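Local coordinates for protein CRISPR system Cmr subunit Cmr6 (Pyrococcus furiosus, PDB 4W8V) that binds RNA as a subunit of the type III-B Cmr ribonucleoprotein complex, in which it caps the elongated complex together with Cmr1 in CRISPR antiviral defence, at residues 45-50 against 199-204. Numbering follows the deposited sequence.
Sequences YGVPYI and KDVPFL
The phenyl ring of F203 meets I50, V47 and the backbone of P48 and Y49, joining the loop between helices 34-43 and 52-68 to the start of strand 202-209. Over one face lies the CD1 methyl of I50, a CH-pi contact 4.0 Å from the F203 ring centroid and 25° off its normal. The methyl is displaced toward the rim, with I50 CD1 3.7 Å from F203 CD2, and the two side chains run at about a right angle. F203 CG stands anti to its own carbonyl carbon (chi1 -75°), and the ring reaches the loop with CD2, CE2 and CZ.

V47 extends the apolar contact back to V201, just before the strand. V47 CG1, anti to the backbone N (chi1 179°), approaches the ring obliquely, 3.9 Å from F203 CZ. The same methyl lies 4.1 Å from V201 CG1, where the two valine side chains pass alongside each other, pointing in opposite senses.

At the ring edge the partners are backbone atoms. P48 O lies in the ring plane, 3.5 Å from F203 CE2, while Y49 CA comes within 4.2 Å of that carbon.

No hydrogen bond links the segments directly; their backbones bond to other parts of this RAMP-superfamily C-terminal portion of Cmr6, I50 to A147 on strand 143-149 and V201 to T21 on strand 13-21. P149 and L25 also touch F203. The chemistry is that of a small apolar core patch, in which dispersion over the ring face is joined at the rim by a carbonyl oxygen at the aromatic C-H edge, an approach consistent with a weak electrostatic attraction.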
# COMPACT_ATOMS: atom_id res chain seq x y z
N TYR A 45 0.32 3.31 -23.62
CA TYR A 45 -0.81 2.61 -24.23
C TYR A 45 -2.09 2.69 -23.40
O TYR A 45 -2.91 1.79 -23.43
CB TYR A 45 -0.47 1.13 -24.51
CG TYR A 45 0.87 0.90 -25.18
CD1 TYR A 45 0.96 0.77 -26.56
CD2 TYR A 45 2.03 0.78 -24.43
CE1 TYR A 45 2.19 0.54 -27.18
CE2 TYR A 45 3.26 0.56 -25.03
CZ TYR A 45 3.34 0.44 -26.40
OH TYR A 45 4.56 0.22 -26.99
N GLY A 46 -2.25 3.78 -22.66
CA GLY A 46 -3.46 4.00 -21.88
C GLY A 46 -3.39 3.48 -20.46
O GLY A 46 -4.32 3.69 -19.67
N VAL A 47 -2.29 2.82 -20.12
CA VAL A 47 -2.13 2.23 -18.79
C VAL A 47 -1.86 3.30 -17.73
O VAL A 47 -0.87 4.03 -17.82
CB VAL A 47 -0.99 1.19 -18.82
CG1 VAL A 47 -0.76 0.56 -17.46
CG2 VAL A 47 -1.32 0.13 -19.85
N PRO A 48 -2.74 3.41 -16.71
CA PRO A 48 -2.48 4.46 -15.71
C PRO A 48 -1.43 4.05 -14.70
O PRO A 48 -1.00 2.91 -14.67
CB PRO A 48 -3.85 4.63 -15.06
CG PRO A 48 -4.47 3.29 -15.18
CD PRO A 48 -4.05 2.78 -16.50
N TYR A 49 -0.97 4.97 -13.87
CA TYR A 49 -0.02 4.59 -12.83
C TYR A 49 -0.71 4.32 -11.51
O TYR A 49 -1.92 4.54 -11.37
CB TYR A 49 1.05 5.67 -12.64
CG TYR A 49 0.53 7.00 -12.12
CD1 TYR A 49 0.60 7.33 -10.78
CD2 TYR A 49 -0.00 7.94 -13.00
CE1 TYR A 49 0.15 8.56 -10.31
CE2 TYR A 49 -0.45 9.17 -12.55
CZ TYR A 49 -0.37 9.48 -11.21
OH TYR A 49 -0.81 10.72 -10.78
N ILE A 50 0.07 3.83 -10.56
CA ILE A 50 -0.37 3.62 -9.19
C ILE A 50 0.23 4.70 -8.31
O ILE A 50 1.45 4.75 -8.15
CB ILE A 50 0.07 2.25 -8.66
CG1 ILE A 50 -0.54 1.12 -9.50
CG2 ILE A 50 -0.27 2.12 -7.19
CD1 ILE A 50 0.44 -0.01 -9.81
N LYS A 199 -2.77 -8.83 -16.88
CA LYS A 199 -1.60 -9.39 -16.22
C LYS A 199 -0.34 -9.13 -17.04
O LYS A 199 -0.41 -8.90 -18.23
CB LYS A 199 -1.76 -10.90 -16.01
CG LYS A 199 -3.07 -11.34 -15.41
CD LYS A 199 -3.16 -12.85 -15.42
CE LYS A 199 -4.43 -13.33 -14.74
NZ LYS A 199 -4.45 -14.81 -14.68
N ASP A 200 0.81 -9.18 -16.37
CA ASP A 200 2.13 -9.06 -16.99
C ASP A 200 2.37 -7.70 -17.62
O ASP A 200 2.98 -7.58 -18.67
CB ASP A 200 2.34 -10.15 -18.04
CG ASP A 200 2.38 -11.53 -17.44
OD1 ASP A 200 3.04 -11.70 -16.39
OD2 ASP A 200 1.73 -12.43 -18.00
N VAL A 201 1.87 -6.67 -16.95
CA VAL A 201 2.20 -5.30 -17.31
C VAL A 201 3.27 -4.83 -16.33
O VAL A 201 3.13 -5.00 -15.12
CB VAL A 201 0.95 -4.41 -17.29
CG1 VAL A 201 1.34 -2.96 -17.49
CG2 VAL A 201 -0.06 -4.89 -18.36
N PRO A 202 4.37 -4.29 -16.85
CA PRO A 202 5.50 -3.93 -15.98
C PRO A 202 5.39 -2.54 -15.37
O PRO A 202 5.06 -1.58 -16.08
CB PRO A 202 6.70 -4.01 -16.92
CG PRO A 202 6.14 -3.80 -18.28
CD PRO A 202 4.74 -4.30 -18.28
N PHE A 203 5.66 -2.44 -14.07
CA PHE A 203 5.69 -1.18 -13.34
C PHE A 203 7.03 -1.01 -12.65
O PHE A 203 7.61 -1.97 -12.17
CB PHE A 203 4.55 -1.11 -12.29
CG PHE A 203 3.19 -0.88 -12.88
CD1 PHE A 203 2.52 -1.90 -13.52
CD2 PHE A 203 2.60 0.37 -12.81
CE1 PHE A 203 1.28 -1.67 -14.09
CE2 PHE A 203 1.36 0.61 -13.36
CZ PHE A 203 0.69 -0.41 -14.00
N LEU A 204 7.51 0.22 -12.61
CA LEU A 204 8.63 0.57 -11.74
C LEU A 204 8.11 1.03 -10.38
O LEU A 204 7.23 1.88 -10.30
CB LEU A 204 9.49 1.65 -12.38
CG LEU A 204 10.85 1.88 -11.75
CD1 LEU A 204 11.80 0.77 -12.17
CD2 LEU A 204 11.39 3.22 -12.16